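Local structure of polycyclic ketone monooxygenase (Myceliophthora thermophila, 5MQ6) at residues Glu238-Thr241 with Gly242-His246; Val445-Gly449 with Lys450-Ala454. The protein uses FAD, NADPH and molecular oxygen to insert an oxygen atom beside the carbonyl of bulky, polycyclic ketones, turning them into esters or lactones. One frame throughout, in Å; residues are numbered along the deposited sequence.

Interaction 1. Residues Glu238-Thr241 with Gly242-His246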
loop_
_atom_site.group_PDB
_atom_site.type_symbol
_atom_site.label_atom_id
_atom_site.label_comp_id
_atom_site.label_asym_id
_atom_site.label_seq_id
_atom_site.Cartn_x
_atom_site.Cartn_y
_atom_site.Cartn_z
ATOM N N GLU A 238 21.374 -16.502 -1.853
ATOM C CA GLU A 238 22.549 -15.844 -1.291
ATOM C C GLU A 238 23.795 -15.992 -2.166
ATOM O O GLU A 238 24.583 -15.065 -2.253
ATOM C CB GLU A 238 22.794 -16.433 0.079
ATOM C CG GLU A 238 22.879 -17.966 0.075
ATOM C CD GLU A 238 21.986 -18.622 1.116
ATOM O OE1 GLU A 238 22.049 -18.164 2.282
ATOM O OE2 GLU A 238 21.237 -19.592 0.789
ATOM N N THR A 239 23.909 -17.132 -2.861
ATOM C CA THR A 239 25.113 -17.571 -3.619
ATOM C C THR A 239 25.228 -17.027 -5.047
ATOM O O THR A 239 26.335 -17.035 -5.622
ATOM C CB THR A 239 25.179 -19.114 -3.779
ATOM O OG1 THR A 239 24.317 -19.532 -4.845
ATOM C CG2 THR A 239 24.765 -19.841 -2.531
ATOM N N PHE A 240 24.114 -16.613 -5.652
ATOM C CA PHE A 240 24.189 -15.987 -6.982
ATOM C C PHE A 240 25.284 -14.925 -6.980
ATOM O O PHE A 240 25.305 -14.057 -6.124
ATOM C CB PHE A 240 22.848 -15.349 -7.400
ATOM C CG PHE A 240 22.925 -14.633 -8.705
ATOM C CD1 PHE A 240 22.983 -15.362 -9.906
ATOM C CD2 PHE A 240 22.984 -13.230 -8.774
ATOM C CE1 PHE A 240 23.094 -14.700 -11.136
ATOM C CE2 PHE A 240 23.077 -12.561 -10.013
ATOM C CZ PHE A 240 23.139 -13.303 -11.199
ATOM N N THR A 241 26.198 -14.965 -7.927
ATOM C CA THR A 241 27.365 -14.090 -7.826
ATOM C C THR A 241 27.267 -12.784 -8.599
ATOM O O THR A 241 28.084 -11.917 -8.428
ATOM C CB THR A 241 28.637 -14.841 -8.244
ATOM O OG1 THR A 241 28.685 -14.937 -9.670
ATOM C CG2 THR A 241 28.636 -16.204 -7.667
ATOM N N GLY A 242 26.300 -12.631 -9.476
ATOM C CA GLY A 242 26.131 -11.346 -10.193
ATOM C C GLY A 242 25.411 -10.284 -9.333
ATOM O O GLY A 242 24.881 -10.604 -8.265
ATOM N N PRO A 243 25.414 -9.017 -9.770
ATOM C CA PRO A 243 24.684 -7.968 -9.074
ATOM C C PRO A 243 23.139 -8.277 -8.945
ATOM O O PRO A 243 22.482 -8.749 -9.876
ATOM C CB PRO A 243 24.990 -6.691 -9.891
ATOM C CG PRO A 243 25.928 -7.031 -10.978
ATOM C CD PRO A 243 26.225 -8.518 -10.888
ATOM N N VAL A 244 22.591 -8.072 -7.757
ATOM C CA VAL A 244 21.212 -8.341 -7.413
ATOM C C VAL A 244 20.725 -7.059 -6.725
ATOM O O VAL A 244 21.501 -6.400 -5.961
ATOM C CB VAL A 244 21.023 -9.439 -6.374
ATOM C CG1 VAL A 244 19.570 -9.874 -6.304
ATOM C CG2 VAL A 244 21.838 -10.620 -6.692
ATOM N N PHE A 245 19.444 -6.740 -6.962
ATOM C CA PHE A 245 18.814 -5.651 -6.304
ATOM C C PHE A 245 17.315 -5.814 -6.361
ATOM O O PHE A 245 16.817 -6.579 -7.177
ATOM C CB PHE A 245 19.260 -4.277 -6.852
ATOM C CG PHE A 245 19.166 -4.123 -8.324
ATOM C CD1 PHE A 245 18.011 -3.638 -8.914
ATOM C CD2 PHE A 245 20.267 -4.418 -9.126
ATOM C CE1 PHE A 245 17.945 -3.471 -10.279
ATOM C CE2 PHE A 245 20.204 -4.269 -10.470
ATOM C CZ PHE A 245 19.043 -3.789 -11.061
ATOM N N HIS A 246 16.624 -5.140 -5.437
ATOM C CA HIS A 246 15.163 -5.176 -5.392
ATOM C C HIS A 246 14.678 -3.925 -6.110
ATOM O O HIS A 246 15.342 -2.912 -6.148
ATOM C CB HIS A 246 14.675 -5.344 -3.932
ATOM C CG HIS A 246 13.223 -5.728 -3.776
ATOM N ND1 HIS A 246 12.197 -4.855 -4.041
ATOM C CD2 HIS A 246 12.635 -6.828 -3.242
ATOM C CE1 HIS A 246 11.032 -5.426 -3.778
ATOM N NE2 HIS A 246 11.267 -6.619 -3.266
#
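F240 and G242 meet where the backbone, extended at F240 (psi 128°), turns at T241 (psi -12°) and runs on through G242 and P243 into strand 244-246, which brings the chain back past the phenyl ring. G242 N lies over one face of that ring, 3.2 Å above its plane and displaced toward the rim, while G242 O approaches F240 CE2 to 3.2 Å. At the ring edge, near its plane, V244 CG2 packs against F240 CD2 at 3.5 Å. This reach across four residues follows from the F240 side chain extending with CG anti to the backbone N (chi1 176°). A side chain on G242 would strike F240 CZ, so the absence of one lets the ring come this close to the G242 amide. With F240 replaced by alanine, V244 CG2 would probably be left facing a gap and the G242 amide would lose its aromatic cover. The CB of T241 points away from the following residues, and its OG1 is hydrogen-bonded to P457 O. The turn thus leads into an outermost strand of the five-stranded parallel sheet: F240 rests on L472 and V244 on L474 of the adjoining strand 471-474, while helix 252-255 touches P243.

Interaction 2. Residues Val445-Gly449 with Lys450-Ala454; sequences VDTDG and KGVDA. With NDP (NADPH dihydro-nicotinamide-adenine-dinucleotide phosphate), chain C.
T447 and K450 close a type I' beta turn at the end of strand 442-446, with K450 N donating to T447 O over 2.7 Å. The inner side is compact. T447 OG1 sits between its own backbone N and carbonyl carbon (chi1 63°), a position from which it accepts a second bond, from G451 N at 2.7 Å, while T447 CG2 lies alongside the G451 carbonyl, 3.5 Å from G451 O. T447 therefore grips the returning chain through both its carbonyl and its hydroxyl, and OG1 is also bonded to Q299 O of the neighbouring strand. G449 suits the turn, for it takes up backbone angles at which a CB would run into the carbonyl O of D448. At G451, where phi is positive, the lack of a side chain serves the cofactor instead: it lets N6A of the NADPH adenine approach.

The outer side is looser and faces solvent. D448 N is held by D446 OD2 in an Asx turn, and the D448 carboxylate reaches K32. The K450 chain, bent at its far end, leads away from the turn, and its NZ forms a salt bridge with D453 OD1 at 2.9 Å, on the syn side of the carboxylate.

Beyond the turn, V452 N donates to N1A of the adenine at 3.1 Å in a fairly straight bond (162°), and V452 CG2 lies 3.9 Å from the same nitrogen. The adenine is thus bound here by the main chain, through an amide that the turn probably helps to position, while the charged side chains pair on the outer side.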
loop_
_atom_site.group_PDB
_atom_site.type_symbol
_atom_site.label_atom_id
_atom_site.label_comp_id
_atom_site.label_asym_id
_atom_site.label_seq_id
_atom_site.Cartn_x
_atom_site.Cartn_y
_atom_site.Cartn_z
ATOM N N VAL A 445 9.649 -17.232 -18.498
ATOM C CA VAL A 445 9.892 -18.478 -17.817
ATOM C C VAL A 445 8.776 -18.759 -16.812
ATOM O O VAL A 445 8.820 -18.352 -15.631
ATOM C CB VAL A 445 11.306 -18.455 -17.117
ATOM C CG1 VAL A 445 11.646 -19.801 -16.480
ATOM C CG2 VAL A 445 12.401 -18.015 -18.096
ATOM N N ASP A 446 7.760 -19.490 -17.237
ATOM C CA ASP A 446 6.679 -19.892 -16.285
ATOM C C ASP A 446 7.152 -20.948 -15.320
ATOM O O ASP A 446 7.909 -21.817 -15.709
ATOM C CB ASP A 446 5.441 -20.397 -17.022
ATOM C CG ASP A 446 4.274 -20.476 -16.145
ATOM O OD1 ASP A 446 3.853 -19.408 -15.676
ATOM O OD2 ASP A 446 3.794 -21.587 -15.847
ATOM N N THR A 447 6.681 -20.914 -14.080
ATOM C CA THR A 447 7.047 -21.910 -13.089
ATOM C C THR A 447 5.877 -22.778 -12.703
ATOM O O THR A 447 5.891 -23.392 -11.630
ATOM C CB THR A 447 7.581 -21.282 -11.800
ATOM O OG1 THR A 447 6.545 -20.516 -11.214
ATOM C CG2 THR A 447 8.757 -20.407 -12.065
ATOM N N ASP A 448 4.852 -22.783 -13.551
ATOM C CA ASP A 448 3.629 -23.554 -13.352
ATOM C C ASP A 448 3.023 -23.391 -11.989
ATOM O O ASP A 448 2.544 -24.350 -11.433
ATOM C CB ASP A 448 3.934 -25.025 -13.624
ATOM C CG ASP A 448 2.728 -25.814 -14.065
ATOM O OD1 ASP A 448 1.604 -25.261 -14.255
ATOM O OD2 ASP A 448 2.931 -27.028 -14.233
ATOM N N GLY A 449 3.037 -22.176 -11.455
ATOM C CA GLY A 449 2.444 -21.916 -10.159
ATOM C C GLY A 449 3.362 -22.243 -9.006
ATOM O O GLY A 449 3.025 -22.026 -7.843
ATOM N N LYS A 450 4.545 -22.750 -9.323
ATOM C CA LYS A 450 5.401 -23.362 -8.327
ATOM C C LYS A 450 6.448 -22.353 -7.799
ATOM O O LYS A 450 6.838 -22.447 -6.666
ATOM C CB LYS A 450 6.059 -24.600 -8.966
ATOM C CG LYS A 450 6.239 -25.851 -8.111
ATOM C CD LYS A 450 7.044 -26.945 -8.887
ATOM C CE LYS A 450 8.016 -27.780 -8.025
ATOM N NZ LYS A 450 9.433 -27.754 -8.544
ATOM N N GLY A 451 6.847 -21.377 -8.627
ATOM C CA GLY A 451 7.894 -20.404 -8.316
ATOM C C GLY A 451 9.282 -20.891 -8.664
ATOM O O GLY A 451 9.452 -22.030 -9.064
ATOM N N VAL A 452 10.288 -20.041 -8.502
ATOM C CA VAL A 452 11.655 -20.443 -8.793
ATOM C C VAL A 452 12.187 -21.498 -7.785
ATOM O O VAL A 452 11.983 -21.405 -6.588
ATOM C CB VAL A 452 12.576 -19.222 -8.886
ATOM C CG1 VAL A 452 14.036 -19.625 -9.094
ATOM C CG2 VAL A 452 12.140 -18.342 -10.019
ATOM N N ASP A 453 12.866 -22.516 -8.303
ATOM C CA ASP A 453 13.227 -23.695 -7.523
ATOM C C ASP A 453 14.391 -23.466 -6.584
ATOM O O ASP A 453 14.380 -23.865 -5.409
ATOM C CB ASP A 453 13.573 -24.830 -8.488
ATOM C CG ASP A 453 12.332 -25.550 -9.029
ATOM O OD1 ASP A 453 11.292 -25.569 -8.291
ATOM O OD2 ASP A 453 12.426 -26.125 -10.174
ATOM N N ALA A 454 15.422 -22.857 -7.136
ATOM C CA ALA A 454 16.662 -22.708 -6.440
ATOM C C ALA A 454 17.463 -21.688 -7.204
ATOM O O ALA A 454 17.083 -21.292 -8.324
ATOM C CB ALA A 454 17.392 -24.062 -6.401
HETATM P PA NDP C . 3.844 -7.998 -5.787
HETATM O O1A NDP C . 3.889 -8.629 -4.352
HETATM O O2A NDP C . 2.575 -7.472 -6.412
HETATM O O5B NDP C . 4.587 -9.035 -6.764
HETATM C C5B NDP C . 5.648 -9.869 -6.346
HETATM C C4B NDP C . 5.807 -10.842 -7.497
HETATM O O4B NDP C . 6.860 -11.795 -7.194
HETATM C C3B NDP C . 4.513 -11.621 -7.755
HETATM O O3B NDP C . 4.222 -11.591 -9.165
HETATM C C2B NDP C . 4.885 -12.977 -7.196
HETATM O O2B NDP C . 4.114 -14.084 -7.745
HETATM C C1B NDP C . 6.364 -13.062 -7.501
HETATM N N9A NDP C . 7.002 -14.105 -6.695
HETATM C C8A NDP C . 6.964 -14.274 -5.334
HETATM N N7A NDP C . 7.646 -15.376 -4.965
HETATM C C5A NDP C . 8.102 -15.892 -6.135
HETATM C C6A NDP C . 8.872 -17.078 -6.484
HETATM N N6A NDP C . 9.265 -17.874 -5.497
HETATM N N1A NDP C . 9.146 -17.289 -7.789
HETATM C C2A NDP C . 8.727 -16.465 -8.802
HETATM N N3A NDP C . 7.996 -15.359 -8.583
HETATM C C4A NDP C . 7.678 -15.065 -7.274
HETATM O O3 NDP C . 4.846 -6.759 -5.863
HETATM P PN NDP C . 4.911 -5.469 -6.879
HETATM O O1N NDP C . 6.177 -4.677 -6.419
HETATM O O2N NDP C . 4.869 -5.897 -8.329
HETATM O O5D NDP C . 3.572 -4.616 -6.565
HETATM C C5D NDP C . 3.288 -4.273 -5.166
HETATM C C4D NDP C . 2.220 -3.199 -5.066
HETATM O O4D NDP C . 2.727 -1.928 -5.530
HETATM C C3D NDP C . 1.109 -3.471 -6.083
HETATM O O3D NDP C . 0.262 -4.657 -5.841
HETATM C C2D NDP C . 0.474 -2.072 -6.239
HETATM O O2D NDP C . -0.383 -1.748 -5.097
HETATM C C1D NDP C . 1.733 -1.216 -6.367
HETATM P P2B NDP C . 2.746 -14.537 -7.000
HETATM O O1X NDP C . 3.115 -14.589 -5.511
HETATM O O2X NDP C . 2.404 -15.940 -7.455
HETATM O O3X NDP C . 1.649 -13.563 -7.453
#

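From the N terminus, interaction 1 comes first: residues 238-246 run from the loop after strand 230-232 into strand 244-246. Roughly two hundred residues later, interaction 2 closes the turn that leaves strand 442-446 and heads for strand 454-456. The two follow in series, neither nesting nor crossing, yet both reach the same five-stranded parallel sheet, at its two outermost strands. The centres of interactions 1 and 2 are about 18 Å apart, and the nearest atoms of interactions 1 and 2 about 8 Å, without touching. The chain just past strand 454-456 comes back to the loop of interaction 1. Interaction 2 borders the NADPH adenine, whereas interaction 1 packs farther from the cofactor.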